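Side-chain contacts in 2-keto-3-deoxygluconate kinase (Thermotoga maritima, PDB 2AFB), which probably phosphorylates 2-keto-3-deoxygluconate at the expense of ATP, as a sugar kinase of the pfkB family in the ribokinase clan: residues T252-I257 against N262-M267; L298-L303 against A312-A317; A125-F130 against L159-K164. All blocks are in the same frame, centred on the assembly; numbering follows the deposited sequence.

Contact 1: residues T252-I257 against N262-M267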
# COMPACT_ATOMS: atom_id res chain seq x y z
N THR A 252 9.40 -35.66 -5.98
CA THR A 252 9.92 -34.47 -5.31
C THR A 252 10.39 -34.86 -3.91
O THR A 252 9.83 -35.73 -3.27
CB THR A 252 8.88 -33.36 -5.20
OG1 THR A 252 7.69 -33.86 -4.57
CG2 THR A 252 8.51 -32.81 -6.55
N LEU A 253 11.43 -34.18 -3.45
CA LEU A 253 12.05 -34.48 -2.16
C LEU A 253 12.27 -33.17 -1.32
O LEU A 253 13.29 -32.50 -1.41
CB LEU A 253 13.35 -35.22 -2.41
CG LEU A 253 13.39 -36.33 -3.53
CD1 LEU A 253 14.80 -36.59 -4.07
CD2 LEU A 253 12.84 -37.61 -3.00
N ARG A 254 11.27 -32.84 -0.51
CA ARG A 254 11.28 -31.67 0.34
C ARG A 254 11.71 -32.05 1.73
O ARG A 254 11.16 -32.99 2.29
CB ARG A 254 9.87 -31.11 0.45
CG ARG A 254 9.81 -29.81 1.19
CD ARG A 254 8.38 -29.27 1.28
NE ARG A 254 7.83 -28.77 0.01
CZ ARG A 254 8.19 -27.64 -0.64
NH1 ARG A 254 9.19 -26.84 -0.21
NH2 ARG A 254 7.55 -27.30 -1.76
N GLU A 255 12.65 -31.30 2.30
CA GLU A 255 13.01 -31.47 3.70
C GLU A 255 12.64 -30.18 4.41
O GLU A 255 13.29 -29.16 4.24
CB GLU A 255 14.50 -31.76 3.86
CG GLU A 255 15.03 -32.76 2.86
CD GLU A 255 16.56 -32.83 2.84
OE1 GLU A 255 17.17 -32.61 3.93
OE2 GLU A 255 17.13 -33.12 1.74
N SER A 256 11.56 -30.24 5.19
CA SER A 256 10.91 -29.04 5.71
C SER A 256 11.49 -28.61 7.06
O SER A 256 10.86 -28.79 8.10
CB SER A 256 9.39 -29.24 5.76
OG SER A 256 8.71 -28.02 5.50
N ILE A 257 12.66 -27.99 7.02
CA ILE A 257 13.34 -27.45 8.21
C ILE A 257 12.48 -26.43 9.02
O ILE A 257 12.40 -26.52 10.26
CB ILE A 257 14.72 -26.78 7.86
CG1 ILE A 257 15.62 -27.68 6.99
CG2 ILE A 257 15.46 -26.36 9.15
CD1 ILE A 257 15.66 -29.17 7.41
N ASN A 262 13.70 -24.63 3.52
CA ASN A 262 13.59 -26.03 3.13
C ASN A 262 14.80 -26.41 2.24
O ASN A 262 15.40 -25.57 1.59
CB ASN A 262 12.35 -26.31 2.28
CG ASN A 262 11.03 -26.18 3.01
OD1 ASN A 262 9.97 -26.38 2.39
ND2 ASN A 262 11.04 -25.87 4.31
N TYR A 263 15.15 -27.68 2.26
CA TYR A 263 16.01 -28.25 1.26
C TYR A 263 15.12 -28.85 0.21
O TYR A 263 14.01 -29.31 0.54
CB TYR A 263 16.90 -29.31 1.86
CG TYR A 263 17.95 -28.71 2.76
CD1 TYR A 263 17.68 -28.48 4.10
CD2 TYR A 263 19.20 -28.38 2.25
CE1 TYR A 263 18.64 -27.94 4.93
CE2 TYR A 263 20.18 -27.86 3.06
CZ TYR A 263 19.89 -27.63 4.40
OH TYR A 263 20.85 -27.10 5.22
N TRP A 264 15.56 -28.82 -1.04
CA TRP A 264 14.72 -29.28 -2.16
C TRP A 264 15.56 -29.93 -3.23
O TRP A 264 16.60 -29.38 -3.67
CB TRP A 264 13.97 -28.07 -2.72
CG TRP A 264 13.15 -28.28 -3.95
CD1 TRP A 264 13.53 -28.04 -5.26
CD2 TRP A 264 11.79 -28.77 -4.01
NE1 TRP A 264 12.49 -28.36 -6.12
CE2 TRP A 264 11.41 -28.80 -5.37
CE3 TRP A 264 10.85 -29.18 -3.05
CZ2 TRP A 264 10.13 -29.24 -5.79
CZ3 TRP A 264 9.60 -29.57 -3.47
CH2 TRP A 264 9.26 -29.60 -4.82
N SER A 265 15.07 -31.08 -3.70
CA SER A 265 15.72 -31.82 -4.78
C SER A 265 14.68 -32.73 -5.40
O SER A 265 13.58 -32.86 -4.87
CB SER A 265 16.89 -32.65 -4.27
OG SER A 265 16.43 -33.70 -3.45
N VAL A 266 15.00 -33.31 -6.55
CA VAL A 266 14.05 -34.21 -7.24
C VAL A 266 14.75 -35.41 -7.78
O VAL A 266 15.99 -35.45 -7.83
CB VAL A 266 13.29 -33.51 -8.40
CG1 VAL A 266 12.62 -32.23 -7.89
CG2 VAL A 266 14.27 -33.23 -9.65
N MSE A 267 13.94 -36.41 -8.14
CA MSE A 267 14.44 -37.56 -8.82
C MSE A 267 13.61 -37.81 -10.06
O MSE A 267 12.40 -37.76 -10.00
CB MSE A 267 14.37 -38.79 -7.94
CG MSE A 267 15.00 -40.02 -8.58
SE MSE A 267 14.18 -41.72 -7.90
CE MSE A 267 12.31 -41.43 -8.50
O HOH W 1 16.11 -32.62 -0.77
O HOH W 2 7.92 -25.37 3.74
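The beta hairpin of strands 248-255 and 261-270, part of the large mixed sheet of this kinase, is joined here by four antiparallel pairs, from Thr252 with Val266 to Glu255 with Tyr263. The short strand axes approach to 4.7 Å, and their directions differ by 162°. Leu253 with Ser265 and Glu255 with Tyr263 form the hydrogen-bonded pairs; the bond from Glu255 N to Tyr263 O, 3.0 Å long, is nearly straight. The two non-hydrogen-bonded pairs place Thr252, Arg254, Trp264 and Val266 on one face. There the Arg254 chain bends at chi3 (-71°) and brings its guanidinium to the six-membered ring of the indole. Trp264 CZ3 sits over one guanidinium face, toward the rim, 3.5 Å from Arg254 NH2; with the planes 41° apart, this is no flat stack. From the guanidinium edge, Arg254 NH1 donates a bent bond of 2.8 Å to Asn262 OD1, arriving in the carbonyl plane on a lone pair. His323 also bonds to Arg254 NH1, while Ser319 holds Trp264 NE1. Thr252 CG2 adds a methyl contact of 3.7 Å to Trp264 CH2. Replacing Arg254 with an alanine would probably strip Asn262 OD1 of its charged donor and leave the six-membered ring of Trp264 without the cation packed against it. Just past the end of strand 248-255, Ile257 CG1 meets the Tyr263 ring at its edge, 3.6 Å from Tyr263 CD1. The opposite face carries Leu253, Glu255, Tyr263 and Ser265. On that face, one water donates to Leu253 O and Glu255 OE2 and accepts from Ser265 OG; the same carboxylate oxygen is salt-bridged to Arg279 on strand 273-283. The chemistry therefore differs between faces: a cation braced by an amide and an indole on one, a carboxylate tied by water to the hairpin backbone on the other.

Contact 2: residues L298-L303 against A312-A317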
# COMPACT_ATOMS: atom_id res chain seq x y z
N LEU A 298 9.02 -31.06 -15.83
CA LEU A 298 9.23 -32.46 -16.24
C LEU A 298 8.51 -32.75 -17.57
O LEU A 298 9.06 -33.44 -18.47
CB LEU A 298 8.77 -33.41 -15.15
CG LEU A 298 9.03 -34.89 -15.39
CD1 LEU A 298 10.50 -35.18 -15.57
CD2 LEU A 298 8.45 -35.67 -14.23
N ILE A 299 7.32 -32.17 -17.72
CA ILE A 299 6.55 -32.29 -18.97
C ILE A 299 7.32 -31.61 -20.10
O ILE A 299 7.49 -32.18 -21.20
CB ILE A 299 5.20 -31.64 -18.83
CG1 ILE A 299 4.34 -32.47 -17.88
CG2 ILE A 299 4.51 -31.51 -20.14
CD1 ILE A 299 3.11 -31.71 -17.39
N TYR A 300 7.76 -30.39 -19.83
CA TYR A 300 8.53 -29.61 -20.79
C TYR A 300 9.73 -30.44 -21.22
O TYR A 300 9.92 -30.62 -22.40
CB TYR A 300 8.97 -28.25 -20.22
CG TYR A 300 9.77 -27.44 -21.18
CD1 TYR A 300 9.18 -26.86 -22.31
CD2 TYR A 300 11.14 -27.27 -21.02
CE1 TYR A 300 9.94 -26.11 -23.22
CE2 TYR A 300 11.90 -26.54 -21.93
CZ TYR A 300 11.28 -25.96 -23.02
OH TYR A 300 12.04 -25.24 -23.91
N GLY A 301 10.52 -30.94 -20.27
CA GLY A 301 11.73 -31.69 -20.60
C GLY A 301 11.46 -32.94 -21.45
O GLY A 301 12.24 -33.30 -22.30
N SER A 302 10.36 -33.61 -21.17
CA SER A 302 10.01 -34.79 -21.89
C SER A 302 9.62 -34.45 -23.33
O SER A 302 10.05 -35.14 -24.23
CB SER A 302 8.88 -35.52 -21.19
OG SER A 302 9.28 -35.83 -19.87
N LEU A 303 8.85 -33.38 -23.52
CA LEU A 303 8.53 -32.87 -24.86
C LEU A 303 9.76 -32.47 -25.61
O LEU A 303 9.83 -32.68 -26.82
CB LEU A 303 7.57 -31.72 -24.81
CG LEU A 303 6.15 -32.19 -24.39
CD1 LEU A 303 5.22 -31.06 -24.06
CD2 LEU A 303 5.51 -33.07 -25.51
N ALA A 312 16.10 -33.95 -14.71
CA ALA A 312 16.10 -33.81 -13.27
C ALA A 312 16.67 -32.46 -12.87
O ALA A 312 16.08 -31.79 -12.04
CB ALA A 312 16.87 -34.93 -12.58
N GLU A 313 17.79 -32.06 -13.46
CA GLU A 313 18.44 -30.82 -13.05
C GLU A 313 17.58 -29.62 -13.42
O GLU A 313 17.40 -28.72 -12.59
CB GLU A 313 19.83 -30.64 -13.67
CG GLU A 313 20.87 -31.67 -13.28
CD GLU A 313 21.16 -31.79 -11.77
OE1 GLU A 313 20.74 -30.92 -10.92
OE2 GLU A 313 21.86 -32.77 -11.43
N PHE A 314 17.05 -29.62 -14.64
CA PHE A 314 16.22 -28.54 -15.14
C PHE A 314 14.96 -28.41 -14.27
O PHE A 314 14.58 -27.31 -13.83
CB PHE A 314 15.81 -28.81 -16.58
CG PHE A 314 15.06 -27.68 -17.22
CD1 PHE A 314 15.75 -26.68 -17.93
CD2 PHE A 314 13.67 -27.64 -17.18
CE1 PHE A 314 15.06 -25.65 -18.52
CE2 PHE A 314 12.98 -26.61 -17.77
CZ PHE A 314 13.68 -25.63 -18.46
N ALA A 315 14.28 -29.52 -14.03
CA ALA A 315 13.06 -29.47 -13.21
C ALA A 315 13.31 -29.13 -11.73
O ALA A 315 12.52 -28.43 -11.12
CB ALA A 315 12.28 -30.74 -13.33
N ALA A 316 14.37 -29.65 -11.14
CA ALA A 316 14.79 -29.17 -9.79
C ALA A 316 15.07 -27.66 -9.79
O ALA A 316 14.57 -26.92 -8.94
CB ALA A 316 16.02 -29.96 -9.30
N ALA A 317 15.86 -27.19 -10.74
CA ALA A 317 16.15 -25.76 -10.86
C ALA A 317 14.88 -24.87 -10.92
O ALA A 317 14.76 -23.87 -10.20
CB ALA A 317 17.04 -25.51 -12.03
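Tyr300 and Phe314 meet between successive helices, 290-304 and 308-322, with their rings only 28° from parallel. The centroids stand 5.7 Å apart and the rings are displaced along their planes, with hardly any overlap, so the pair does not qualify as an offset stack, near parallel though the planes are. Its shortest approach is 3.8 Å, from Tyr300 CD2 to Phe314 CE2, and Tyr300 CE2 lies 4.0 Å from Phe314 CZ. Both side chains start toward the opposing helix and use the same first rotation, CG trans to the backbone N (chi1 180° for Tyr300 and -174° for Phe314), which carries the two rings to each other between the helices. A second meeting point uses no large side chain. Ala315 CB touches the backbone at Leu298 N, 4.1 Å away, and the CA atoms of Leu298 and Ala315 come within 5.7 Å, so the backbones approach closely where the residue is an alanine. No hydrogen bond crosses the contact. Within helix 290-304, Ser302 OG donates to Leu298 O at 2.8 Å, from the opposite face of the carbonyl plane to Ser302 N, and Lys311 also bonds that hydroxyl oxygen. Around the ring pair, Phe306 meets Phe314 edge-to-face, Ile334 and Ile337 of helix 334-341 touch Tyr300 and Phe314 respectively, and Met57 and Leu59 reach Tyr300. Such apolar packing of neighbouring helices belongs to the helical layers of the ribokinase-like alpha/beta fold, in which helix 290-304 begins at the Gly-Ala-Gly-Asp signature of the pfkB family.

Contact 3: residues A125-F130 against L159-K164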
# COMPACT_ATOMS: atom_id res chain seq x y z
N ALA A 125 -19.56 -29.02 -12.35
CA ALA A 125 -19.53 -29.23 -13.81
C ALA A 125 -20.11 -30.62 -14.22
O ALA A 125 -20.04 -31.61 -13.46
CB ALA A 125 -18.15 -29.04 -14.36
N LYS A 126 -20.69 -30.61 -15.42
CA LYS A 126 -21.33 -31.75 -16.01
C LYS A 126 -20.45 -32.29 -17.14
O LYS A 126 -19.65 -31.57 -17.76
CB LYS A 126 -22.70 -31.35 -16.59
CG LYS A 126 -23.69 -30.78 -15.59
CD LYS A 126 -24.65 -31.80 -15.00
N ARG A 127 -20.64 -33.57 -17.44
CA ARG A 127 -19.83 -34.19 -18.48
C ARG A 127 -19.98 -33.45 -19.82
O ARG A 127 -19.00 -33.33 -20.56
CB ARG A 127 -20.16 -35.68 -18.58
CG ARG A 127 -19.67 -36.50 -17.36
CD ARG A 127 -20.24 -37.91 -17.42
NE ARG A 127 -19.62 -38.74 -18.46
CZ ARG A 127 -20.05 -39.94 -18.82
NH1 ARG A 127 -21.15 -40.47 -18.28
NH2 ARG A 127 -19.42 -40.60 -19.77
N GLU A 128 -21.16 -32.91 -20.09
CA GLU A 128 -21.46 -32.26 -21.37
C GLU A 128 -20.80 -30.91 -21.51
O GLU A 128 -20.78 -30.32 -22.60
CB GLU A 128 -22.97 -32.10 -21.57
N ASP A 129 -20.23 -30.41 -20.41
CA ASP A 129 -19.56 -29.10 -20.42
C ASP A 129 -18.30 -29.08 -21.26
O ASP A 129 -17.86 -28.00 -21.60
CB ASP A 129 -19.28 -28.61 -18.98
CG ASP A 129 -20.57 -28.25 -18.22
OD1 ASP A 129 -21.59 -28.00 -18.87
OD2 ASP A 129 -20.60 -28.23 -16.98
N PHE A 130 -17.78 -30.27 -21.59
CA PHE A 130 -16.46 -30.45 -22.22
C PHE A 130 -16.48 -31.42 -23.39
O PHE A 130 -16.94 -32.56 -23.26
CB PHE A 130 -15.44 -31.00 -21.19
CG PHE A 130 -15.38 -30.20 -19.95
CD1 PHE A 130 -14.77 -28.93 -19.96
CD2 PHE A 130 -15.95 -30.67 -18.78
CE1 PHE A 130 -14.72 -28.15 -18.80
CE2 PHE A 130 -15.92 -29.89 -17.61
CZ PHE A 130 -15.30 -28.61 -17.62
N LEU A 159 -12.99 -36.82 -15.96
CA LEU A 159 -11.59 -37.21 -16.20
C LEU A 159 -11.48 -38.48 -17.00
O LEU A 159 -10.62 -38.60 -17.87
CB LEU A 159 -10.78 -37.38 -14.91
CG LEU A 159 -10.02 -36.10 -14.64
CD1 LEU A 159 -9.59 -35.98 -13.16
CD2 LEU A 159 -8.84 -36.04 -15.65
N GLU A 160 -12.36 -39.44 -16.69
CA GLU A 160 -12.37 -40.68 -17.43
C GLU A 160 -12.70 -40.44 -18.89
O GLU A 160 -12.11 -41.09 -19.76
CB GLU A 160 -13.37 -41.68 -16.84
CG GLU A 160 -13.07 -43.10 -17.30
CD GLU A 160 -13.94 -44.14 -16.62
OE1 GLU A 160 -13.67 -45.34 -16.84
OE2 GLU A 160 -14.88 -43.77 -15.88
N ASP A 161 -13.65 -39.54 -19.14
CA ASP A 161 -13.98 -39.11 -20.52
C ASP A 161 -12.72 -38.60 -21.20
O ASP A 161 -12.40 -39.01 -22.30
CB ASP A 161 -15.00 -37.97 -20.57
CG ASP A 161 -16.43 -38.41 -20.23
OD1 ASP A 161 -16.74 -39.62 -20.33
OD2 ASP A 161 -17.24 -37.54 -19.85
N ALA A 162 -12.02 -37.68 -20.53
CA ALA A 162 -10.79 -37.10 -21.11
C ALA A 162 -9.72 -38.15 -21.38
O ALA A 162 -9.01 -38.11 -22.39
CB ALA A 162 -10.19 -36.00 -20.17
N LEU A 163 -9.60 -39.11 -20.48
CA LEU A 163 -8.50 -40.06 -20.56
C LEU A 163 -8.75 -41.11 -21.66
O LEU A 163 -7.82 -41.61 -22.30
CB LEU A 163 -8.34 -40.74 -19.21
CG LEU A 163 -7.75 -39.92 -18.09
CD1 LEU A 163 -7.93 -40.63 -16.73
CD2 LEU A 163 -6.29 -39.66 -18.39
N LYS A 164 -10.01 -41.45 -21.86
CA LYS A 164 -10.37 -42.34 -22.95
C LYS A 164 -10.06 -41.70 -24.29
O LYS A 164 -9.53 -42.35 -25.16
CB LYS A 164 -11.84 -42.70 -22.88
CG LYS A 164 -12.14 -43.74 -21.82
CD LYS A 164 -13.58 -44.19 -21.91
CE LYS A 164 -14.04 -44.98 -20.69
NZ LYS A 164 -15.53 -44.80 -20.49
O HOH W 3 -16.67 -34.76 -19.95
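Arg127 and Asp161 form a two-pronged salt bridge at the surface, joining a 3-10 turn, residues 127-129, to helix 155-169 of the alpha/beta fold. The contact buries only 103 Å², and these two side chains account for nearly all of it. Along the first segment, Lys126 comes ahead of the turn and helps close it: Lys126 N donates to Asp129 OD2 at 2.8 Å, approaching from above the carboxylate plane, while Asp129 N returns a bond to Lys126 O at 3.0 Å. Arg127 follows. Its chain bends at chi3 (72°), turning the NE side of the guanidinium toward the helix. Arg127 NE donates to Asp161 OD2 over 3.0 Å, along an almost straight line (177° at the hydrogen), and Arg127 NH2 reaches Asp161 OD1 at 2.9 Å, on the syn lone pair. One nitrogen for each oxygen makes a side-on grip that should limit rotation of the carboxylate; the two flat groups are 28° from coplanar. The Arg127 side chain also touches Leu157 and Ile158 of the same helix, and Trp132 touches Asp161. Lys164 NZ lies 5.8 Å from Arg127 NH2, not in contact, so that a second positive charge stands near the Asp161 carboxylate. Further on, Asp129 OD2 has a second partner, a salt bridge to Lys66, which ties the turn to strand 60-67. Phe130 then leads inward: its ring meets Phe18 edge-to-face and packs on Ile158. One water supplements the charged pair through the backbone of the turn, donating both to Arg127 O and to Asp161 OD2, at 2.8 Å from each oxygen.

From the N terminus, contact 3 comes first: it ties the 125-130 loop to helix 155-169 and closes a loop holding helix 132-135 and strand 139-145. Contact 1 follows, a local hairpin whose strands, neighbours in the large sheet, are joined by residues 256-260. Contact 2 then packs helix 290-304 on helix 308-322 across a short link. The three lie in series; none nests within or crosses another. Contacts 1 and 2 meet directly where the hairpin packs on helix 308-322, Val266 CG2 lying 3.7 Å from Ala316 CB. Contact 3 stands apart, its centre about 34 Å from that of contact 1, on the opposite side of the chain's centre.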